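Local coordinates for protein soluble lytic murein transglycosylase (Escherichia coli, PDB 1QSA) that cleaves the glycosidic bonds between N-acetylmuramic acid and N-acetylglucosamine in peptidoglycan, forming a 1,6-anhydro bond in the muramic acid, at residues 38-43 against 67-72; 45-50 against 72-77; 77-82 against 89-94. All blocks are in the same frame, centred on the assembly; numbering follows the deposited sequence. Where two conformers were deposited one is given.

Contact 1 of 3, residues 38-43 against 67-72; sequences YPYLEY and TLPPAR
Y43 and P70 form the tightly fitted part of this contact. P70 CB sits 3.7 Å from the centroid of the Y43 ring and only 10° off its normal, a CH-pi contact over the middle of the face; proline suits the first turn of helix 69-84, where its rigid ring offers CH groups and its missing N-H costs no helix bond. Next to it, L68 CD1 lies over one face of Y40, displaced toward the rim and 3.5 Å from Y40 CE2, while P70 CG approaches Y40 CE1 at 3.7 Å. L68 is the N-cap residue; chi1 -179° puts its CG anti to the backbone N, and from there CD1 reaches Y40 and CD2 meets P39 CB at 3.7 Å. Toward its hydroxyl, Y40 packs less closely, with P69 CD 4.0 Å from Y40 OH; that hydroxyl hydrogen-bonds to E403, and a bound glycerol and acetate lie beside the side chain. An alanine at Y40 would probably leave L68 CD1 and P70 CG without their aromatic surface and E403 without its hydroxyl partner. F61 of helix 55-64 packs against Y43 and L68, while helices 383-393 and 397-408 flank Y40, joining this region to a later part of the chain.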
loop_
_atom_site.group_PDB
_atom_site.type_symbol
_atom_site.label_atom_id
_atom_site.label_comp_id
_atom_site.label_asym_id
_atom_site.label_seq_id
_atom_site.Cartn_x
_atom_site.Cartn_y
_atom_site.Cartn_z
ATOM N N TYR A 38 -27.052 0.888 18.105
ATOM C CA TYR A 38 -27.198 1.797 19.249
ATOM C C TYR A 38 -25.828 2.198 19.844
ATOM O O TYR A 38 -25.628 3.361 20.175
ATOM C CB TYR A 38 -28.111 1.186 20.316
ATOM C CG TYR A 38 -28.346 2.110 21.479
ATOM C CD1 TYR A 38 -29.198 3.214 21.364
ATOM C CD2 TYR A 38 -27.685 1.903 22.680
ATOM C CE1 TYR A 38 -29.378 4.099 22.438
ATOM C CE2 TYR A 38 -27.852 2.773 23.756
ATOM C CZ TYR A 38 -28.693 3.864 23.628
ATOM O OH TYR A 38 -28.818 4.718 24.701
ATOM N N PRO A 39 -24.851 1.263 19.939
ATOM C CA PRO A 39 -23.543 1.658 20.500
ATOM C C PRO A 39 -22.890 2.807 19.718
ATOM O O PRO A 39 -22.138 3.597 20.294
ATOM C CB PRO A 39 -22.721 0.368 20.403
ATOM C CG PRO A 39 -23.753 -0.700 20.599
ATOM C CD PRO A 39 -24.906 -0.198 19.735
ATOM N N TYR A 40 -23.143 2.889 18.410
ATOM C CA TYR A 40 -22.602 3.993 17.607
ATOM C C TYR A 40 -23.242 5.323 18.015
ATOM O O TYR A 40 -22.588 6.370 17.982
ATOM C CB TYR A 40 -22.768 3.732 16.111
ATOM C CG TYR A 40 -21.791 2.719 15.568
ATOM C CD1 TYR A 40 -20.536 3.117 15.092
ATOM C CD2 TYR A 40 -22.117 1.361 15.514
ATOM C CE1 TYR A 40 -19.632 2.191 14.581
ATOM C CE2 TYR A 40 -21.208 0.419 14.992
ATOM C CZ TYR A 40 -19.968 0.850 14.534
ATOM O OH TYR A 40 -19.054 -0.052 14.048
ATOM N N LEU A 41 -24.523 5.292 18.370
ATOM C CA LEU A 41 -25.223 6.495 18.832
ATOM C C LEU A 41 -24.644 6.917 20.196
ATOM O O LEU A 41 -24.470 8.107 20.464
ATOM C CB LEU A 41 -26.728 6.210 18.977
ATOM C CG LEU A 41 -27.498 5.945 17.679
ATOM C CD1 LEU A 41 -28.943 5.610 18.030
ATOM C CD2 LEU A 41 -27.425 7.158 16.753
ATOM N N GLU A 42 -24.377 5.948 21.065
ATOM C CA GLU A 42 -23.819 6.249 22.375
ATOM C C GLU A 42 -22.436 6.868 22.210
ATOM O O GLU A 42 -22.078 7.812 22.919
ATOM C CB GLU A 42 -23.681 4.976 23.205
ATOM C CG GLU A 42 -24.976 4.350 23.625
ATOM C CD GLU A 42 -24.756 3.125 24.481
ATOM O OE1 GLU A 42 -24.269 2.105 23.954
ATOM O OE2 GLU A 42 -25.070 3.183 25.688
ATOM N N TYR A 43 -21.666 6.334 21.262
ATOM C CA TYR A 43 -20.330 6.843 20.994
ATOM C C TYR A 43 -20.425 8.299 20.547
ATOM O O TYR A 43 -19.651 9.147 21.004
ATOM C CB TYR A 43 -19.638 5.992 19.915
ATOM C CG TYR A 43 -18.314 6.569 19.447
ATOM C CD1 TYR A 43 -17.136 6.344 20.163
ATOM C CD2 TYR A 43 -18.250 7.370 18.306
ATOM C CE1 TYR A 43 -15.917 6.910 19.748
ATOM C CE2 TYR A 43 -17.044 7.942 17.887
ATOM C CZ TYR A 43 -15.885 7.705 18.614
ATOM O OH TYR A 43 -14.707 8.294 18.190
ATOM N N THR A 67 -15.946 -5.307 21.380
ATOM C CA THR A 67 -15.735 -5.538 19.958
ATOM C C THR A 67 -16.147 -4.378 19.041
ATOM O O THR A 67 -16.081 -4.493 17.816
ATOM C CB THR A 67 -16.437 -6.834 19.479
ATOM O OG1 THR A 67 -17.853 -6.702 19.639
ATOM C CG2 THR A 67 -15.930 -8.048 20.281
ATOM N N LEU A 68 -16.547 -3.256 19.634
ATOM C CA LEU A 68 -16.953 -2.095 18.849
ATOM C C LEU A 68 -15.685 -1.320 18.448
ATOM O O LEU A 68 -14.991 -0.785 19.317
ATOM C CB LEU A 68 -17.869 -1.210 19.693
ATOM C CG LEU A 68 -18.410 0.039 18.997
ATOM C CD1 LEU A 68 -19.396 -0.365 17.904
ATOM C CD2 LEU A 68 -19.094 0.930 20.030
ATOM N N PRO A 69 -15.385 -1.219 17.135
ATOM C CA PRO A 69 -14.173 -0.489 16.747
ATOM C C PRO A 69 -14.021 0.923 17.349
ATOM O O PRO A 69 -12.957 1.241 17.880
ATOM C CB PRO A 69 -14.214 -0.518 15.216
ATOM C CG PRO A 69 -14.907 -1.831 14.931
ATOM C CD PRO A 69 -16.030 -1.828 15.952
ATOM N N PRO A 70 -15.070 1.775 17.298
ATOM C CA PRO A 70 -14.856 3.101 17.904
ATOM C C PRO A 70 -14.673 3.111 19.435
ATOM O O PRO A 70 -14.132 4.077 19.980
ATOM C CB PRO A 70 -16.077 3.906 17.455
ATOM C CG PRO A 70 -17.109 2.863 17.140
ATOM C CD PRO A 70 -16.302 1.773 16.487
ATOM N N ALA A 71 -15.113 2.061 20.134
ATOM C CA ALA A 71 -14.894 2.011 21.580
ATOM C C ALA A 71 -13.396 1.756 21.798
ATOM O O ALA A 71 -12.797 2.263 22.745
ATOM C CB ALA A 71 -15.725 0.912 22.234
ATOM N N ARG A 72 -12.786 1.001 20.887
ATOM C CA ARG A 72 -11.367 0.704 20.999
ATOM C C ARG A 72 -10.518 1.937 20.722
ATOM O O ARG A 72 -9.557 2.204 21.451
ATOM C CB ARG A 72 -10.973 -0.472 20.100
ATOM C CG ARG A 72 -11.764 -1.749 20.417
ATOM C CD ARG A 72 -11.382 -2.910 19.497
ATOM N NE ARG A 72 -10.665 -3.980 20.195
ATOM C CZ ARG A 72 -9.382 -3.931 20.559
ATOM N NH1 ARG A 72 -8.636 -2.860 20.302
ATOM N NH2 ARG A 72 -8.842 -4.965 21.186
#

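Contact 2 of 3, residues 45-50 against 72-77; sequences QITDDL and RTLQSR
R77 reaches T47 through a fully extended chain: CG is anti to the backbone N (chi1 -179°), and the following torsions keep it stretched as far as NE, spanning the gap to helix 38-48. T47 is turned to receive it. With chi1 at 55°, OG1 lies between its own backbone N and carbonyl carbon and hydrogen-bonds to Y43 O one turn earlier, while CG2 projects from the helix, anti to the carbonyl carbon. That methyl lies over one face of the R77 guanidinium, offset toward its rim and 3.4 Å from NH1; the two side chains cross at about a right angle. Threonine fits here because one branch finds its hydrogen-bond partner within its own helix and the other offers the flat cation a methyl.

L50, a few residues further along the chain, adds its CD2 at 3.6 Å from R77 NE and 3.9 Å from R77 CG, touching both the polar and the aliphatic length of the arginine. Deeper in, L74 fills the space between the helices: its CD1 meets T47 CG2 at 4.0 Å and L50 CD1 at 4.2 Å. I46 is more distant, and F61 of helix 55-64 backs both I46 and L74.

The contact is thus graded, an aliphatic interior of I46, L50 and L74 roofed by an arginine at the surface. Because T47 CG2 lies over the guanidinium face, it occupies no N-H direction, and NH1 makes a weak hydrogen bond to Y43 OH; R77 is exposed, so its charge is probably at least partly hydrated.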
loop_
_atom_site.group_PDB
_atom_site.type_symbol
_atom_site.label_atom_id
_atom_site.label_comp_id
_atom_site.label_asym_id
_atom_site.label_seq_id
_atom_site.Cartn_x
_atom_site.Cartn_y
_atom_site.Cartn_z
ATOM N N GLN A 45 -22.810 10.424 21.207
ATOM C CA GLN A 45 -23.233 11.221 22.363
ATOM C C GLN A 45 -22.054 11.514 23.302
ATOM O O GLN A 45 -21.847 12.655 23.733
ATOM C CB GLN A 45 -24.313 10.458 23.118
ATOM C CG GLN A 45 -24.930 11.192 24.285
ATOM C CD GLN A 45 -26.095 10.408 24.844
ATOM O OE1 GLN A 45 -25.907 9.407 25.535
ATOM N NE2 GLN A 45 -27.309 10.818 24.492
ATOM N N ILE A 46 -21.270 10.486 23.604
ATOM C CA ILE A 46 -20.129 10.655 24.504
ATOM C C ILE A 46 -19.097 11.617 23.923
ATOM O O ILE A 46 -18.649 12.550 24.603
ATOM C CB ILE A 46 -19.482 9.290 24.816
ATOM C CG1 ILE A 46 -20.449 8.441 25.640
ATOM C CG2 ILE A 46 -18.165 9.466 25.566
ATOM C CD1 ILE A 46 -19.967 7.007 25.837
ATOM N N THR A 47 -18.755 11.418 22.655
ATOM C CA THR A 47 -17.760 12.263 21.990
ATOM C C THR A 47 -18.206 13.682 21.695
ATOM O O THR A 47 -17.367 14.562 21.497
ATOM C CB THR A 47 -17.173 11.614 20.718
ATOM O OG1 THR A 47 -18.218 11.239 19.809
ATOM C CG2 THR A 47 -16.362 10.388 21.094
ATOM N N ASP A 48 -19.519 13.900 21.653
ATOM C CA ASP A 48 -20.074 15.229 21.419
ATOM C C ASP A 48 -19.684 16.196 22.541
ATOM O O ASP A 48 -19.642 17.409 22.334
ATOM C CB ASP A 48 -21.607 15.157 21.356
ATOM C CG ASP A 48 -22.141 15.092 19.937
ATOM O OD1 ASP A 48 -21.360 14.928 18.987
ATOM O OD2 ASP A 48 -23.371 15.215 19.776
ATOM N N ASP A 49 -19.447 15.660 23.731
ATOM C CA ASP A 49 -19.095 16.488 24.879
ATOM C C ASP A 49 -17.885 15.862 25.572
ATOM O O ASP A 49 -17.810 15.862 26.797
ATOM C CB ASP A 49 -20.297 16.532 25.843
ATOM C CG ASP A 49 -20.204 17.662 26.863
ATOM O OD1 ASP A 49 -19.581 18.702 26.552
ATOM O OD2 ASP A 49 -20.773 17.511 27.971
ATOM N N LEU A 50 -16.923 15.371 24.790
ATOM C CA LEU A 50 -15.756 14.702 25.363
ATOM C C LEU A 50 -14.963 15.547 26.366
ATOM O O LEU A 50 -14.442 15.019 27.344
ATOM C CB LEU A 50 -14.827 14.164 24.266
ATOM C CG LEU A 50 -13.934 13.007 24.743
ATOM C CD1 LEU A 50 -14.790 11.790 25.135
ATOM C CD2 LEU A 50 -12.899 12.642 23.673
ATOM N N ARG A 72 -12.786 1.001 20.887
ATOM C CA ARG A 72 -11.367 0.704 20.999
ATOM C C ARG A 72 -10.518 1.937 20.722
ATOM O O ARG A 72 -9.557 2.204 21.451
ATOM C CB ARG A 72 -10.973 -0.472 20.100
ATOM C CG ARG A 72 -11.764 -1.749 20.417
ATOM C CD ARG A 72 -11.382 -2.910 19.497
ATOM N NE ARG A 72 -10.665 -3.980 20.195
ATOM C CZ ARG A 72 -9.382 -3.931 20.559
ATOM N NH1 ARG A 72 -8.636 -2.860 20.302
ATOM N NH2 ARG A 72 -8.842 -4.965 21.186
ATOM N N THR A 73 -10.915 2.732 19.736
ATOM C CA THR A 73 -10.177 3.952 19.419
ATOM C C THR A 73 -10.429 5.019 20.493
ATOM O O THR A 73 -9.573 5.882 20.739
ATOM C CB THR A 73 -10.523 4.520 18.025
ATOM O OG1 THR A 73 -11.914 4.844 17.948
ATOM C CG2 THR A 73 -10.157 3.524 16.926
ATOM N N LEU A 74 -11.596 4.955 21.141
ATOM C CA LEU A 74 -11.934 5.924 22.191
ATOM C C LEU A 74 -10.955 5.880 23.372
ATOM O O LEU A 74 -10.743 6.896 24.047
ATOM C CB LEU A 74 -13.372 5.713 22.685
ATOM C CG LEU A 74 -13.910 6.707 23.730
ATOM C CD1 LEU A 74 -13.855 8.142 23.194
ATOM C CD2 LEU A 74 -15.341 6.333 24.128
ATOM N N GLN A 75 -10.350 4.718 23.611
ATOM C CA GLN A 75 -9.381 4.552 24.700
ATOM C C GLN A 75 -8.196 5.518 24.502
ATOM O O GLN A 75 -7.827 6.282 25.411
ATOM C CB GLN A 75 -8.889 3.107 24.732
ATOM C CG GLN A 75 -8.011 2.769 25.919
ATOM C CD GLN A 75 -8.748 2.849 27.248
ATOM O OE1 GLN A 75 -9.978 2.951 27.293
ATOM N NE2 GLN A 75 -7.994 2.818 28.337
ATOM N N SER A 76 -7.603 5.489 23.308
ATOM C CA SER A 76 -6.496 6.391 22.997
ATOM C C SER A 76 -6.967 7.843 22.872
ATOM O O SER A 76 -6.270 8.751 23.319
ATOM C CB SER A 76 -5.763 5.958 21.716
ATOM O OG SER A 76 -4.975 4.805 21.942
ATOM N N ARG A 77 -8.159 8.064 22.305
ATOM C CA ARG A 77 -8.700 9.415 22.161
ATOM C C ARG A 77 -8.937 10.074 23.534
ATOM O O ARG A 77 -8.593 11.249 23.742
ATOM C CB ARG A 77 -10.003 9.382 21.365
ATOM C CG ARG A 77 -10.631 10.750 21.149
ATOM C CD ARG A 77 -11.873 10.649 20.266
ATOM N NE ARG A 77 -12.558 11.935 20.159
ATOM C CZ ARG A 77 -13.612 12.169 19.376
ATOM N NH1 ARG A 77 -14.125 11.198 18.625
ATOM N NH2 ARG A 77 -14.169 13.379 19.355
#

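Contact 3 of 3, residues 77-82 against 89-94; sequences RFVNEL and RGLLAF
L82 and L91 mark the close point of a helical hairpin, with F78 and F94 further from the turn. Helices 69-84 and 88-94 are consecutive in the chain and joined by a short connection, so their segments run antiparallel, at 161° between directions and with axes 9.1 Å apart; such paired helices are the building material of an alpha-superhelix.

Along the second segment, G90 comes first. Lacking a side chain, it presents bare backbone: L82 CD1 rests 3.7 Å from G90 O. G90 N is hydrogen-bonded to OD1 of D87, which directly precedes helix 88-94.

L91 follows, and here the main chains are nearest. L82 CD1 touches L91 CA, and the two CB atoms meet at 4.1 Å. The branched end of L91 turns to V79 instead, with CD2 at 3.9 Å from V79 CG1 and CD1 at 3.6 Å from V79 O. Leucine suits this place, since its CB packs beside one neighbour while its methyls reach the next turn of the facing helix; V79 offers one methyl, CG1, to L91 and the other, CG2, to F94.

F94, at the end of the helix, closes the interface. Its CB points toward helix 69-84, and chi1 172° sets CG anti to the backbone N; the ring then lies against F78 and V79. There L82 CD1 packs on F94 CB, and V79 CG2 meets the ring edge. V58 of helix 55-64 touches both F78 and F94, so the aromatic pair is shared with a third helix. F78 approaches edge-on in a T-shaped stack, the ring planes at 77° and the centroids 5.0 Å apart. Its CD2 stands over the middle of the F94 face, 3.7 Å from F94 CZ.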
loop_
_atom_site.group_PDB
_atom_site.type_symbol
_atom_site.label_atom_id
_atom_site.label_comp_id
_atom_site.label_asym_id
_atom_site.label_seq_id
_atom_site.Cartn_x
_atom_site.Cartn_y
_atom_site.Cartn_z
ATOM N N ARG A 77 -8.159 8.064 22.305
ATOM C CA ARG A 77 -8.700 9.415 22.161
ATOM C C ARG A 77 -8.937 10.074 23.534
ATOM O O ARG A 77 -8.593 11.249 23.742
ATOM C CB ARG A 77 -10.003 9.382 21.365
ATOM C CG ARG A 77 -10.631 10.750 21.149
ATOM C CD ARG A 77 -11.873 10.649 20.266
ATOM N NE ARG A 77 -12.558 11.935 20.159
ATOM C CZ ARG A 77 -13.612 12.169 19.376
ATOM N NH1 ARG A 77 -14.125 11.198 18.625
ATOM N NH2 ARG A 77 -14.169 13.379 19.355
ATOM N N PHE A 78 -9.450 9.302 24.491
ATOM C CA PHE A 78 -9.704 9.865 25.813
ATOM C C PHE A 78 -8.400 10.079 26.580
ATOM O O PHE A 78 -8.301 10.983 27.413
ATOM C CB PHE A 78 -10.688 9.033 26.618
ATOM C CG PHE A 78 -11.276 9.786 27.772
ATOM C CD1 PHE A 78 -11.970 10.978 27.550
ATOM C CD2 PHE A 78 -11.119 9.323 29.077
ATOM C CE1 PHE A 78 -12.509 11.705 28.632
ATOM C CE2 PHE A 78 -11.652 10.044 30.156
ATOM C CZ PHE A 78 -12.345 11.233 29.923
ATOM N N VAL A 79 -7.397 9.241 26.316
ATOM C CA VAL A 79 -6.089 9.438 26.947
ATOM C C VAL A 79 -5.586 10.810 26.507
ATOM O O VAL A 79 -5.106 11.602 27.323
ATOM C CB VAL A 79 -5.088 8.341 26.528
ATOM C CG1 VAL A 79 -3.638 8.827 26.712
ATOM C CG2 VAL A 79 -5.300 7.107 27.383
ATOM N N ASN A 80 -5.753 11.119 25.225
ATOM C CA ASN A 80 -5.322 12.415 24.707
ATOM C C ASN A 80 -6.148 13.560 25.340
ATOM O O ASN A 80 -5.615 14.648 25.602
ATOM C CB ASN A 80 -5.375 12.429 23.172
ATOM C CG ASN A 80 -4.369 11.472 22.555
ATOM O OD1 ASN A 80 -3.375 11.133 23.180
ATOM N ND2 ASN A 80 -4.639 11.008 21.338
ATOM N N GLU A 81 -7.431 13.316 25.612
ATOM C CA GLU A 81 -8.281 14.333 26.248
ATOM C C GLU A 81 -7.813 14.590 27.681
ATOM O O GLU A 81 -7.705 15.741 28.107
ATOM C CB GLU A 81 -9.761 13.913 26.227
ATOM C CG GLU A 81 -10.713 14.741 27.130
ATOM C CD GLU A 81 -10.665 16.257 26.886
ATOM O OE1 GLU A 81 -10.259 16.708 25.789
ATOM O OE2 GLU A 81 -11.053 17.005 27.808
ATOM N N LEU A 82 -7.505 13.522 28.415
ATOM C CA LEU A 82 -7.026 13.672 29.788
ATOM C C LEU A 82 -5.687 14.415 29.776
ATOM O O LEU A 82 -5.421 15.228 30.657
ATOM C CB LEU A 82 -6.932 12.312 30.493
ATOM C CG LEU A 82 -8.306 11.676 30.756
ATOM C CD1 LEU A 82 -8.120 10.248 31.220
ATOM C CD2 LEU A 82 -9.097 12.478 31.786
ATOM N N ARG A 89 -2.634 12.158 36.650
ATOM C CA ARG A 89 -3.049 11.091 37.559
ATOM C C ARG A 89 -4.260 10.359 36.948
ATOM O O ARG A 89 -4.311 9.116 36.925
ATOM C CB ARG A 89 -3.427 11.687 38.916
ATOM C CG ARG A 89 -3.943 10.667 39.914
ATOM C CD ARG A 89 -4.412 11.347 41.183
ATOM N NE ARG A 89 -5.139 10.420 42.049
ATOM C CZ ARG A 89 -6.447 10.484 42.277
ATOM N NH1 ARG A 89 -7.171 11.447 41.725
ATOM N NH2 ARG A 89 -7.027 9.599 43.081
ATOM N N GLY A 90 -5.215 11.135 36.435
ATOM C CA GLY A 90 -6.410 10.555 35.827
ATOM C C GLY A 90 -6.119 9.742 34.576
ATOM O O GLY A 90 -6.746 8.703 34.319
ATOM N N LEU A 91 -5.149 10.208 33.800
ATOM C CA LEU A 91 -4.745 9.521 32.572
ATOM C C LEU A 91 -4.288 8.097 32.900
ATOM O O LEU A 91 -4.752 7.131 32.290
ATOM C CB LEU A 91 -3.624 10.312 31.885
ATOM C CG LEU A 91 -3.245 9.955 30.441
ATOM C CD1 LEU A 91 -2.502 11.117 29.822
ATOM C CD2 LEU A 91 -2.414 8.674 30.385
ATOM N N LEU A 92 -3.425 7.959 33.908
ATOM C CA LEU A 92 -2.927 6.644 34.296
ATOM C C LEU A 92 -3.992 5.777 34.988
ATOM O O LEU A 92 -3.953 4.552 34.907
ATOM C CB LEU A 92 -1.647 6.783 35.135
ATOM C CG LEU A 92 -0.492 7.431 34.361
ATOM C CD1 LEU A 92 0.721 7.653 35.265
ATOM C CD2 LEU A 92 -0.100 6.507 33.204
ATOM N N ALA A 93 -4.960 6.412 35.636
ATOM C CA ALA A 93 -6.026 5.670 36.297
ATOM C C ALA A 93 -6.958 5.118 35.219
ATOM O O ALA A 93 -7.454 3.996 35.321
ATOM C CB ALA A 93 -6.796 6.592 37.263
ATOM N N PHE A 94 -7.126 5.890 34.153
ATOM C CA PHE A 94 -7.992 5.503 33.044
ATOM C C PHE A 94 -7.303 4.493 32.117
ATOM O O PHE A 94 -7.945 3.560 31.602
ATOM C CB PHE A 94 -8.422 6.752 32.253
ATOM C CG PHE A 94 -9.160 6.430 30.977
ATOM C CD1 PHE A 94 -10.503 6.031 31.013
ATOM C CD2 PHE A 94 -8.498 6.466 29.748
ATOM C CE1 PHE A 94 -11.173 5.667 29.835
ATOM C CE2 PHE A 94 -9.159 6.104 28.564
ATOM C CZ PHE A 94 -10.497 5.704 28.609
#

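How the contacts relate
From the N terminus, the chain first lays down helix 38-48, which supplies one side of contacts 1 and 2, then passes through helix 55-64 and returns as helix 69-84. Contact 1 closes this excursion at the start of both outer helices, and contact 2 closes it again further on. Their segments alternate along the chain, so the two loops cross; the outer helices therefore run in the same general direction. Contact 3 comes in series, closing the short turn between helices 69-84 and 88-94; segments 72-77 and 77-82 meet at R77, whose side chain serves contact 2. Helix 69-84 is common to all three contacts and packs on helix 38-48 and on helix 88-94.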